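N-acetyltransferase domain-containing protein (Pyrococcus horikoshii, PDB 1WWZ) binds acetyl-coenzyme A and is probably a GNAT-family acyltransferase, although its substrate is unknown. Local coordinates at residues Glu19-Tyr24 / Asp40-Tyr45; Ser26-Leu31 / Glu90-Lys95; Trp76-Glu81 / Trp150-Lys155. All coordinates share one frame; numbering follows the deposited sequence.

Interaction 1. Residues Glu19-Tyr24 / Asp40-Tyr45; sequences ELIDVY and DYARNY
Y24 carries its ring out from the helix with CG anti to the backbone N (chi1 -180°), and R43 folds at chi3 (-61°), which brings NE to 3.7 Å from the CD1 methyl of I21. Between these two groups sits A42. Its CB rests 3.4 Å from Y24 CD2, and its CA stands above the same ring, displaced toward the rim. I21 takes the neighbouring position: its CG2 lies 4.2 Å from A42 CB, while its CD1 packs 3.5 Å from R43 CB and lies over one face of the guanidinium, toward its rim. The short alanine lets the two backbones come close, with CA atoms of I21 and A42 6.0 Å apart; the axes of the two segments approach to 9.4 Å, their N-to-C directions 123° apart. At the outer end, Y24 OH meets the edge of the Y41 ring, 3.3 Å from CE2. This is packing, since the hydroxyl spends its hydrogen bond on G35 O. On the inner side, L20 turns to F57, V59 and F69 of the sheet. The contact is thus a buried crossing of helices 14-27 and 38-53, the two long helices in the connection between strands 5-8 and 57-62, as in the GNAT fold.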
loop_
_atom_site.group_PDB
_atom_site.type_symbol
_atom_site.label_atom_id
_atom_site.label_comp_id
_atom_site.label_asym_id
_atom_site.label_seq_id
_atom_site.Cartn_x
_atom_site.Cartn_y
_atom_site.Cartn_z
ATOM N N GLU A 19 12.081 11.871 -18.510
ATOM C CA GLU A 19 12.283 11.577 -17.095
ATOM C C GLU A 19 12.165 10.084 -16.823
ATOM O O GLU A 19 12.951 9.518 -16.063
ATOM C CB GLU A 19 11.248 12.307 -16.235
ATOM C CG GLU A 19 11.390 13.813 -16.190
ATOM C CD GLU A 19 10.373 14.445 -15.258
ATOM O OE1 GLU A 19 10.360 14.080 -14.063
ATOM O OE2 GLU A 19 9.589 15.301 -15.720
ATOM N N LEU A 20 11.171 9.450 -17.437
ATOM C CA LEU A 20 10.971 8.021 -17.243
ATOM C C LEU A 20 12.175 7.255 -17.769
ATOM O O LEU A 20 12.616 6.278 -17.163
ATOM C CB LEU A 20 9.694 7.557 -17.952
ATOM C CG LEU A 20 8.386 8.052 -17.321
ATOM C CD1 LEU A 20 7.223 7.710 -18.226
ATOM C CD2 LEU A 20 8.198 7.424 -15.944
ATOM N N ILE A 21 12.712 7.704 -18.897
ATOM C CA ILE A 21 13.873 7.046 -19.471
ATOM C C ILE A 21 15.060 7.147 -18.514
ATOM O O ILE A 21 15.751 6.157 -18.275
ATOM C CB ILE A 21 14.235 7.656 -20.843
ATOM C CG1 ILE A 21 13.115 7.352 -21.844
ATOM C CG2 ILE A 21 15.557 7.087 -21.336
ATOM C CD1 ILE A 21 13.330 7.942 -23.226
ATOM N N ASP A 22 15.287 8.334 -17.956
ATOM C CA ASP A 22 16.392 8.529 -17.013
ATOM C C ASP A 22 16.249 7.582 -15.818
ATOM O O ASP A 22 17.212 6.931 -15.407
ATOM C CB ASP A 22 16.435 9.978 -16.502
ATOM C CG ASP A 22 16.695 10.990 -17.604
ATOM O OD1 ASP A 22 17.188 10.600 -18.683
ATOM O OD2 ASP A 22 16.416 12.189 -17.382
ATOM N N VAL A 23 15.042 7.513 -15.264
ATOM C CA VAL A 23 14.772 6.640 -14.126
ATOM C C VAL A 23 15.028 5.189 -14.514
ATOM O O VAL A 23 15.647 4.428 -13.770
ATOM C CB VAL A 23 13.300 6.778 -13.655
ATOM C CG1 VAL A 23 12.955 5.667 -12.668
ATOM C CG2 VAL A 23 13.088 8.139 -13.013
ATOM N N TYR A 24 14.540 4.816 -15.692
ATOM C CA TYR A 24 14.703 3.464 -16.201
ATOM C C TYR A 24 16.183 3.116 -16.366
ATOM O O TYR A 24 16.642 2.080 -15.887
ATOM C CB TYR A 24 13.982 3.344 -17.545
ATOM C CG TYR A 24 14.060 1.979 -18.187
ATOM C CD1 TYR A 24 12.980 1.098 -18.137
ATOM C CD2 TYR A 24 15.205 1.582 -18.876
ATOM C CE1 TYR A 24 13.039 -0.145 -18.766
ATOM C CE2 TYR A 24 15.275 0.349 -19.503
ATOM C CZ TYR A 24 14.190 -0.510 -19.448
ATOM O OH TYR A 24 14.258 -1.723 -20.086
ATOM N N ASP A 40 17.450 4.268 -26.316
ATOM C CA ASP A 40 16.494 3.921 -27.364
ATOM C C ASP A 40 15.631 2.729 -26.959
ATOM O O ASP A 40 14.412 2.759 -27.127
ATOM C CB ASP A 40 17.222 3.606 -28.674
ATOM C CG ASP A 40 17.864 4.831 -29.290
ATOM O OD1 ASP A 40 18.717 5.458 -28.625
ATOM O OD2 ASP A 40 17.517 5.167 -30.441
ATOM N N TYR A 41 16.262 1.680 -26.439
ATOM C CA TYR A 41 15.522 0.499 -26.004
ATOM C C TYR A 41 14.485 0.934 -24.970
ATOM O O TYR A 41 13.303 0.592 -25.070
ATOM C CB TYR A 41 16.465 -0.530 -25.372
ATOM C CG TYR A 41 15.761 -1.772 -24.866
ATOM C CD1 TYR A 41 15.758 -2.950 -25.609
ATOM C CD2 TYR A 41 15.081 -1.763 -23.647
ATOM C CE1 TYR A 41 15.095 -4.092 -25.148
ATOM C CE2 TYR A 41 14.414 -2.895 -23.182
ATOM C CZ TYR A 41 14.426 -4.055 -23.936
ATOM O OH TYR A 41 13.772 -5.175 -23.471
ATOM N N ALA A 42 14.944 1.695 -23.978
ATOM C CA ALA A 42 14.077 2.189 -22.915
ATOM C C ALA A 42 12.942 3.036 -23.475
ATOM O O ALA A 42 11.787 2.857 -23.101
ATOM C CB ALA A 42 14.892 3.006 -21.913
ATOM N N ARG A 43 13.274 3.957 -24.374
ATOM C CA ARG A 43 12.267 4.823 -24.971
ATOM C C ARG A 43 11.180 4.013 -25.673
ATOM O O ARG A 43 9.991 4.252 -25.474
ATOM C CB ARG A 43 12.913 5.792 -25.972
ATOM C CG ARG A 43 11.934 6.802 -26.564
ATOM C CD ARG A 43 12.601 7.801 -27.513
ATOM N NE ARG A 43 13.627 8.612 -26.855
ATOM C CZ ARG A 43 14.900 8.249 -26.722
ATOM N NH1 ARG A 43 15.317 7.084 -27.203
ATOM N NH2 ARG A 43 15.760 9.049 -26.106
ATOM N N ASN A 44 11.590 3.049 -26.492
ATOM C CA ASN A 44 10.627 2.233 -27.213
ATOM C C ASN A 44 9.771 1.362 -26.304
ATOM O O ASN A 44 8.568 1.231 -26.526
ATOM C CB ASN A 44 11.334 1.359 -28.251
ATOM C CG ASN A 44 12.086 2.179 -29.276
ATOM O OD1 ASN A 44 11.650 3.268 -29.649
ATOM N ND2 ASN A 44 13.212 1.657 -29.748
ATOM N N TYR A 45 10.374 0.760 -25.284
ATOM C CA TYR A 45 9.590 -0.084 -24.395
ATOM C C TYR A 45 8.596 0.747 -23.589
ATOM O O TYR A 45 7.432 0.366 -23.443
ATOM C CB TYR A 45 10.487 -0.885 -23.446
ATOM C CG TYR A 45 9.700 -1.913 -22.661
ATOM C CD1 TYR A 45 8.897 -2.840 -23.320
ATOM C CD2 TYR A 45 9.731 -1.939 -21.268
ATOM C CE1 TYR A 45 8.144 -3.771 -22.620
ATOM C CE2 TYR A 45 8.974 -2.869 -20.551
ATOM C CZ TYR A 45 8.185 -3.781 -21.237
ATOM O OH TYR A 45 7.432 -4.706 -20.551
#

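Interaction 2. Residues Ser26-Leu31 / Glu90-Lys95; sequences SGYEGL and EFVVDK. With ACO (acetyl coenzyme *a), chain C.
Y28 and E90 meet tip to tip, and hydrogen bonds account for most of the polar contact. The E90 chain bends at chi2 (48°), and the Y28 hydroxyl donates to the syn lone pair of OE2 at 2.6 Å, ring and carboxylate planes standing 89° apart. E90 OE2 also accepts a hydrogen bond from F91 N at 2.8 Å, from above the carboxylate plane, so two donors grip it. At the far end K95 N donates to S26 OG at 2.9 Å, and a water bound to S26 OG gives a weak bond to D94 OD1, which is held chiefly by the backbone N of K96. Apolar packing joins the two ends: G27, bare of a side chain, lets its CA approach V92 CG2 to 3.6 Å, while the Y28 ring leans on V92 CB. Acetyl-CoA makes the third set of contacts. Its N4P donates to F91 O at 2.7 Å, and V93 N donates to its O9P, also at 2.7 Å. Its C6P lies over one face of Y28, and methyl CEP sits 3.5 Å above the centre of the F91 ring. Backbone amides of G101, G103 and R104 hold the cofactor too. Pantetheine pairing with strand 83-93, almost as an added strand, is the hallmark of the GNAT acetyl-CoA site.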
loop_
_atom_site.group_PDB
_atom_site.type_symbol
_atom_site.label_atom_id
_atom_site.label_comp_id
_atom_site.label_asym_id
_atom_site.label_seq_id
_atom_site.Cartn_x
_atom_site.Cartn_y
_atom_site.Cartn_z
ATOM N N SER A 26 18.755 4.520 -15.005
ATOM C CA SER A 26 19.404 4.548 -13.701
ATOM C C SER A 26 19.133 3.256 -12.944
ATOM O O SER A 26 20.048 2.623 -12.420
ATOM C CB SER A 26 18.891 5.738 -12.887
ATOM O OG SER A 26 19.323 5.658 -11.537
ATOM N N GLY A 27 17.866 2.864 -12.898
ATOM C CA GLY A 27 17.494 1.656 -12.188
ATOM C C GLY A 27 17.988 0.361 -12.800
ATOM O O GLY A 27 18.297 -0.580 -12.076
ATOM N N TYR A 28 18.059 0.298 -14.127
ATOM C CA TYR A 28 18.515 -0.919 -14.792
ATOM C C TYR A 28 20.018 -0.995 -15.016
ATOM O O TYR A 28 20.503 -1.918 -15.673
ATOM C CB TYR A 28 17.803 -1.110 -16.130
ATOM C CG TYR A 28 16.497 -1.861 -16.001
ATOM C CD1 TYR A 28 15.276 -1.186 -16.000
ATOM C CD2 TYR A 28 16.488 -3.246 -15.840
ATOM C CE1 TYR A 28 14.075 -1.875 -15.840
ATOM C CE2 TYR A 28 15.295 -3.944 -15.679
ATOM C CZ TYR A 28 14.094 -3.251 -15.678
ATOM O OH TYR A 28 12.917 -3.937 -15.506
ATOM N N GLU A 29 20.751 -0.030 -14.473
ATOM C CA GLU A 29 22.199 -0.024 -14.621
ATOM C C GLU A 29 22.741 -1.265 -13.920
ATOM O O GLU A 29 22.511 -1.464 -12.724
ATOM C CB GLU A 29 22.793 1.238 -13.997
ATOM C CG GLU A 29 24.263 1.459 -14.333
ATOM C CD GLU A 29 24.924 2.468 -13.415
ATOM O OE1 GLU A 29 24.878 2.256 -12.184
ATOM O OE2 GLU A 29 25.493 3.460 -13.920
ATOM N N GLY A 30 23.449 -2.102 -14.673
ATOM C CA GLY A 30 23.998 -3.322 -14.109
ATOM C C GLY A 30 23.145 -4.522 -14.472
ATOM O O GLY A 30 23.604 -5.664 -14.407
ATOM N N LEU A 31 21.898 -4.259 -14.855
ATOM C CA LEU A 31 20.957 -5.306 -15.238
ATOM C C LEU A 31 20.567 -5.169 -16.708
ATOM O O LEU A 31 19.448 -5.509 -17.100
ATOM C CB LEU A 31 19.703 -5.241 -14.355
ATOM C CG LEU A 31 19.819 -5.807 -12.939
ATOM C CD1 LEU A 31 18.612 -5.397 -12.124
ATOM C CD2 LEU A 31 19.930 -7.321 -12.997
ATOM N N GLU A 90 6.353 -3.182 -16.288
ATOM C CA GLU A 90 7.617 -2.569 -15.915
ATOM C C GLU A 90 7.520 -2.070 -14.482
ATOM O O GLU A 90 6.437 -1.762 -14.000
ATOM C CB GLU A 90 7.951 -1.415 -16.861
ATOM C CG GLU A 90 9.374 -0.921 -16.682
ATOM C CD GLU A 90 10.366 -2.066 -16.659
ATOM O OE1 GLU A 90 10.646 -2.632 -17.737
ATOM O OE2 GLU A 90 10.851 -2.416 -15.560
ATOM N N PHE A 91 8.662 -1.986 -13.811
ATOM C CA PHE A 91 8.695 -1.574 -12.415
ATOM C C PHE A 91 10.140 -1.205 -12.114
ATOM O O PHE A 91 11.012 -2.070 -12.087
ATOM C CB PHE A 91 8.235 -2.764 -11.569
ATOM C CG PHE A 91 8.263 -2.530 -10.089
ATOM C CD1 PHE A 91 8.091 -1.260 -9.553
ATOM C CD2 PHE A 91 8.391 -3.614 -9.223
ATOM C CE1 PHE A 91 8.043 -1.071 -8.173
ATOM C CE2 PHE A 91 8.343 -3.435 -7.839
ATOM C CZ PHE A 91 8.168 -2.162 -7.316
ATOM N N VAL A 92 10.400 0.078 -11.894
ATOM C CA VAL A 92 11.770 0.494 -11.641
ATOM C C VAL A 92 11.863 1.790 -10.849
ATOM O O VAL A 92 11.032 2.688 -10.987
ATOM C CB VAL A 92 12.538 0.646 -12.982
ATOM C CG1 VAL A 92 11.833 1.660 -13.872
ATOM C CG2 VAL A 92 13.982 1.066 -12.730
ATOM N N VAL A 93 12.886 1.869 -10.012
ATOM C CA VAL A 93 13.116 3.045 -9.191
ATOM C C VAL A 93 14.545 3.527 -9.405
ATOM O O VAL A 93 15.464 2.718 -9.509
ATOM C CB VAL A 93 12.908 2.717 -7.699
ATOM C CG1 VAL A 93 13.327 3.899 -6.841
ATOM C CG2 VAL A 93 11.449 2.367 -7.446
ATOM N N ASP A 94 14.720 4.842 -9.492
ATOM C CA ASP A 94 16.042 5.436 -9.669
ATOM C C ASP A 94 16.998 4.808 -8.662
ATOM O O ASP A 94 16.668 4.672 -7.486
ATOM C CB ASP A 94 15.964 6.945 -9.446
ATOM C CG ASP A 94 17.304 7.633 -9.615
ATOM O OD1 ASP A 94 18.227 7.353 -8.822
ATOM O OD2 ASP A 94 17.431 8.451 -10.545
ATOM N N LYS A 95 18.181 4.420 -9.126
ATOM C CA LYS A 95 19.170 3.784 -8.264
ATOM C C LYS A 95 19.414 4.557 -6.970
ATOM O O LYS A 95 19.504 3.968 -5.893
ATOM C CB LYS A 95 20.489 3.615 -9.025
ATOM C CG LYS A 95 21.605 2.941 -8.234
ATOM C CD LYS A 95 21.199 1.565 -7.711
ATOM C CE LYS A 95 20.861 0.591 -8.835
ATOM N NZ LYS A 95 22.013 0.339 -9.748
HETATM N N1A ACO C . 17.905 -7.677 -2.255
HETATM C C2A ACO C . 17.063 -8.210 -1.368
HETATM N N3A ACO C . 15.779 -7.810 -1.128
HETATM C C4A ACO C . 15.386 -6.727 -1.931
HETATM C C5A ACO C . 16.200 -6.115 -2.864
HETATM C C6A ACO C . 17.549 -6.637 -3.020
HETATM N N6A ACO C . 18.419 -6.104 -3.885
HETATM N N7A ACO C . 15.522 -5.070 -3.482
HETATM C C8A ACO C . 14.342 -5.082 -2.926
HETATM N N9A ACO C . 14.173 -6.074 -1.964
HETATM C C1B ACO C . 13.013 -6.383 -1.146
HETATM C C2B ACO C . 13.198 -6.108 0.356
HETATM O O2B ACO C . 12.318 -7.008 1.059
HETATM C C3B ACO C . 12.873 -4.593 0.458
HETATM O O3B ACO C . 12.411 -4.365 1.804
HETATM P P3B ACO C . 13.312 -3.925 3.062
HETATM O O7A ACO C . 14.270 -5.064 3.231
HETATM O O8A ACO C . 12.380 -3.814 4.174
HETATM O O9A ACO C . 13.959 -2.646 2.695
HETATM C C4B ACO C . 11.747 -4.436 -0.529
HETATM O O4B ACO C . 11.903 -5.570 -1.428
HETATM C C5B ACO C . 11.841 -3.231 -1.440
HETATM O O5B ACO C . 12.166 -2.023 -0.774
HETATM P P1A ACO C . 12.083 -0.661 -1.590
HETATM O O1A ACO C . 13.007 0.282 -0.962
HETATM O O2A ACO C . 10.625 -0.255 -1.678
HETATM O O3A ACO C . 12.794 -1.127 -2.993
HETATM P P2A ACO C . 13.027 -0.270 -4.259
HETATM O O4A ACO C . 14.481 -0.364 -4.489
HETATM O O5A ACO C . 12.441 1.074 -4.004
HETATM O O6A ACO C . 12.237 -0.955 -5.412
HETATM C CBP ACO C . 12.798 -2.356 -7.404
HETATM C CCP ACO C . 12.503 -2.336 -5.923
HETATM C CDP ACO C . 12.942 -3.862 -7.809
HETATM C CEP ACO C . 11.652 -1.669 -8.181
HETATM C CAP ACO C . 14.141 -1.562 -7.638
HETATM O OAP ACO C . 15.199 -2.221 -6.948
HETATM C C9P ACO C . 14.591 -1.425 -9.116
HETATM O O9P ACO C . 14.272 -0.458 -9.796
HETATM N N8P ACO C . 15.355 -2.447 -9.620
HETATM C C7P ACO C . 15.869 -2.496 -11.011
HETATM C C6P ACO C . 14.786 -2.778 -12.072
HETATM C C5P ACO C . 14.093 -4.100 -11.856
HETATM O O5P ACO C . 14.751 -5.146 -11.622
HETATM N N4P ACO C . 12.771 -4.149 -11.929
HETATM C C3P ACO C . 11.767 -5.210 -11.798
HETATM C C2P ACO C . 11.750 -5.904 -13.163
HETATM S S1P ACO C . 10.442 -7.245 -13.082
HETATM C C ACO C . 9.272 -6.521 -13.753
HETATM O O ACO C . 9.223 -5.299 -14.245
HETATM C CH3 ACO C . 7.740 -7.052 -14.056
HETATM O O HOH W 1 20.244 8.108 -10.666
#

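Interaction 3. Residues Trp76-Glu81 / Trp150-Lys155; sequences WFSKYE and WVRMIK
Y80 and R152 face each other with their CA atoms 9.9 Å apart, so strand 150-156 and the turn that ends strand 65-78 meet through side chains alone. The turn is tied by S78, whose OG accepts a hydrogen bond from E81 N at 3.1 Å in an ST motif and also hydrogen-bonds E122. R152 leaves its strand with CG anti to the backbone N and bends at chi3 (73°), which turns NE toward the Y80 ring; the guanidinium lies with one face against Y80 CB. Y80 CB stands 3.5 Å from R152 CZ, over the centre of that flat group. The two side chains slide past each other in opposite directions, ring and guanidinium planes only 15° apart, with Y80 CD2 3.7 Å from R152 CD. While Y80 lies over a face, E81 takes the edge: R152 NH1 donates to the anti lone pair of E81 OE2 at 3.0 Å, nearly straight at 166° and almost in the guanidinium plane, making a salt bridge. A water reinforces it, donating to E81 OE2 at 2.7 Å and accepting from R152 NH2 at 2.9 Å. I154 CD1 lies 4.1 Å from E81 OE2. R152 NH1 has a second carboxylate in E122, and E81 OE1 pairs with R156. With two acids beside it, the guanidinium charge is probably well stabilised. E122 lies on strand 120-126, next to 150-156 in the sheet. K155 of the same strand reaches an acetyl-CoA by a salt bridge. The cluster itself bridges the two halves of the GNAT sheet, near the end where its two central parallel strands begin.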
loop_
_atom_site.group_PDB
_atom_site.type_symbol
_atom_site.label_atom_id
_atom_site.label_comp_id
_atom_site.label_asym_id
_atom_site.label_seq_id
_atom_site.Cartn_x
_atom_site.Cartn_y
_atom_site.Cartn_z
ATOM N N TRP A 76 -4.625 -7.783 -19.640
ATOM C CA TRP A 76 -3.585 -8.593 -20.257
ATOM C C TRP A 76 -3.998 -10.046 -20.463
ATOM O O TRP A 76 -4.413 -10.729 -19.527
ATOM C CB TRP A 76 -2.316 -8.551 -19.405
ATOM C CG TRP A 76 -1.148 -9.173 -20.083
ATOM C CD1 TRP A 76 -0.547 -10.359 -19.772
ATOM C CD2 TRP A 76 -0.445 -8.649 -21.216
ATOM N NE1 TRP A 76 0.489 -10.607 -20.643
ATOM C CE2 TRP A 76 0.571 -9.573 -21.540
ATOM C CE3 TRP A 76 -0.579 -7.489 -21.991
ATOM C CZ2 TRP A 76 1.457 -9.372 -22.607
ATOM C CZ3 TRP A 76 0.302 -7.289 -23.055
ATOM C CH2 TRP A 76 1.303 -8.229 -23.349
ATOM N N PHE A 77 -3.877 -10.535 -21.689
ATOM C CA PHE A 77 -4.243 -11.915 -21.919
ATOM C C PHE A 77 -3.035 -12.817 -21.725
ATOM O O PHE A 77 -1.968 -12.579 -22.289
ATOM C CB PHE A 77 -4.810 -12.122 -23.317
ATOM C CG PHE A 77 -5.476 -13.451 -23.483
ATOM C CD1 PHE A 77 -6.816 -13.616 -23.149
ATOM C CD2 PHE A 77 -4.743 -14.559 -23.888
ATOM C CE1 PHE A 77 -7.414 -14.871 -23.212
ATOM C CE2 PHE A 77 -5.336 -15.820 -23.952
ATOM C CZ PHE A 77 -6.671 -15.972 -23.613
ATOM N N SER A 78 -3.208 -13.851 -20.912
ATOM C CA SER A 78 -2.131 -14.796 -20.648
ATOM C C SER A 78 -2.460 -16.159 -21.237
ATOM O O SER A 78 -3.475 -16.762 -20.894
ATOM C CB SER A 78 -1.906 -14.942 -19.145
ATOM O OG SER A 78 -1.058 -16.050 -18.884
ATOM N N LYS A 79 -1.591 -16.639 -22.119
ATOM C CA LYS A 79 -1.781 -17.939 -22.749
ATOM C C LYS A 79 -1.620 -19.035 -21.705
ATOM O O LYS A 79 -2.150 -20.132 -21.858
ATOM C CB LYS A 79 -0.759 -18.135 -23.872
ATOM C CG LYS A 79 -0.802 -17.045 -24.939
ATOM C CD LYS A 79 0.256 -17.271 -26.016
ATOM C CE LYS A 79 -0.023 -18.532 -26.817
ATOM N NZ LYS A 79 -1.316 -18.418 -27.539
ATOM N N TYR A 80 -0.890 -18.727 -20.636
ATOM C CA TYR A 80 -0.662 -19.691 -19.567
ATOM C C TYR A 80 -1.898 -19.843 -18.682
ATOM O O TYR A 80 -2.227 -20.948 -18.255
ATOM C CB TYR A 80 0.544 -19.253 -18.737
ATOM C CG TYR A 80 1.789 -19.092 -19.570
ATOM C CD1 TYR A 80 2.509 -20.203 -20.010
ATOM C CD2 TYR A 80 2.225 -17.826 -19.958
ATOM C CE1 TYR A 80 3.636 -20.056 -20.818
ATOM C CE2 TYR A 80 3.342 -17.667 -20.761
ATOM C CZ TYR A 80 4.044 -18.782 -21.189
ATOM O OH TYR A 80 5.153 -18.617 -21.982
ATOM N N GLU A 81 -2.588 -18.737 -18.418
ATOM C CA GLU A 81 -3.797 -18.772 -17.598
ATOM C C GLU A 81 -5.011 -18.950 -18.507
ATOM O O GLU A 81 -6.128 -19.179 -18.040
ATOM C CB GLU A 81 -3.947 -17.476 -16.798
ATOM C CG GLU A 81 -2.776 -17.158 -15.882
ATOM C CD GLU A 81 -2.500 -18.259 -14.876
ATOM O OE1 GLU A 81 -3.450 -18.701 -14.199
ATOM O OE2 GLU A 81 -1.332 -18.680 -14.757
ATOM N N TRP A 150 14.032 -15.616 -18.537
ATOM C CA TRP A 150 12.898 -15.051 -17.807
ATOM C C TRP A 150 12.103 -16.028 -16.947
ATOM O O TRP A 150 11.870 -17.173 -17.332
ATOM C CB TRP A 150 11.936 -14.359 -18.784
ATOM C CG TRP A 150 12.592 -13.325 -19.641
ATOM C CD1 TRP A 150 13.078 -13.492 -20.907
ATOM C CD2 TRP A 150 12.880 -11.973 -19.276
ATOM N NE1 TRP A 150 13.655 -12.328 -21.350
ATOM C CE2 TRP A 150 13.550 -11.379 -20.368
ATOM C CE3 TRP A 150 12.645 -11.206 -18.127
ATOM C CZ2 TRP A 150 13.981 -10.048 -20.348
ATOM C CZ3 TRP A 150 13.076 -9.882 -18.106
ATOM C CH2 TRP A 150 13.739 -9.320 -19.211
ATOM N N VAL A 151 11.679 -15.544 -15.782
ATOM C CA VAL A 151 10.885 -16.323 -14.835
ATOM C C VAL A 151 9.484 -15.714 -14.727
ATOM O O VAL A 151 9.342 -14.496 -14.634
ATOM C CB VAL A 151 11.529 -16.308 -13.432
ATOM C CG1 VAL A 151 10.628 -17.021 -12.430
ATOM C CG2 VAL A 151 12.894 -16.961 -13.488
ATOM N N ARG A 152 8.455 -16.558 -14.750
ATOM C CA ARG A 152 7.080 -16.074 -14.646
ATOM C C ARG A 152 6.569 -16.221 -13.219
ATOM O O ARG A 152 6.710 -17.279 -12.597
ATOM C CB ARG A 152 6.149 -16.836 -15.601
ATOM C CG ARG A 152 4.722 -16.267 -15.660
ATOM C CD ARG A 152 3.851 -16.987 -16.704
ATOM N NE ARG A 152 3.457 -18.333 -16.291
ATOM C CZ ARG A 152 2.278 -18.646 -15.754
ATOM N NH1 ARG A 152 1.351 -17.711 -15.563
ATOM N NH2 ARG A 152 2.030 -19.899 -15.388
ATOM N N MET A 153 5.987 -15.147 -12.700
ATOM C CA MET A 153 5.440 -15.158 -11.353
ATOM C C MET A 153 3.975 -14.775 -11.404
ATOM O O MET A 153 3.554 -13.997 -12.261
ATOM C CB MET A 153 6.214 -14.198 -10.450
ATOM C CG MET A 153 7.674 -14.591 -10.304
ATOM S SD MET A 153 8.587 -13.608 -9.118
ATOM C CE MET A 153 8.019 -14.347 -7.570
ATOM N N ILE A 154 3.199 -15.321 -10.480
ATOM C CA ILE A 154 1.774 -15.052 -10.460
ATOM C C ILE A 154 1.262 -14.883 -9.035
ATOM O O ILE A 154 1.805 -15.468 -8.097
ATOM C CB ILE A 154 1.012 -16.220 -11.142
ATOM C CG1 ILE A 154 -0.376 -15.769 -11.579
ATOM C CG2 ILE A 154 0.923 -17.412 -10.204
ATOM C CD1 ILE A 154 -0.385 -15.155 -12.962
ATOM N N LYS A 155 0.233 -14.057 -8.883
ATOM C CA LYS A 155 -0.453 -13.861 -7.619
ATOM C C LYS A 155 -1.963 -14.020 -7.791
ATOM O O LYS A 155 -2.608 -13.387 -8.618
ATOM C CB LYS A 155 -0.114 -12.463 -7.095
ATOM C CG LYS A 155 -0.774 -12.158 -5.747
ATOM C CD LYS A 155 -0.421 -10.773 -5.202
ATOM C CE LYS A 155 -1.193 -10.433 -3.918
ATOM N NZ LYS A 155 -0.849 -11.378 -2.864
HETATM O O HOH W 2 -0.481 -21.227 -14.885
#

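From the N terminus, helix 14-27 supplies the first segment of interaction 1 and, with the turn that follows it, that of interaction 2. Interaction 1 closes early, at 40-45, over a loop of 15 residues. Interaction 2 opens at 26-31, before that closure, and ends at 90-95, so the two cross; they also touch, Y24 and Y45 both packing on E90. Interaction 3 starts at 76-81, inside the span of interaction 2, and closes at 150-155, crossing it in turn, whereas interactions 1 and 3 follow in series. Together they join helices 14-27 and 38-53, anchor the first to the cofactor-binding strand 83-93, and tie the hairpin of strands 65-78 and 83-93 to the C-terminal half of the sheet.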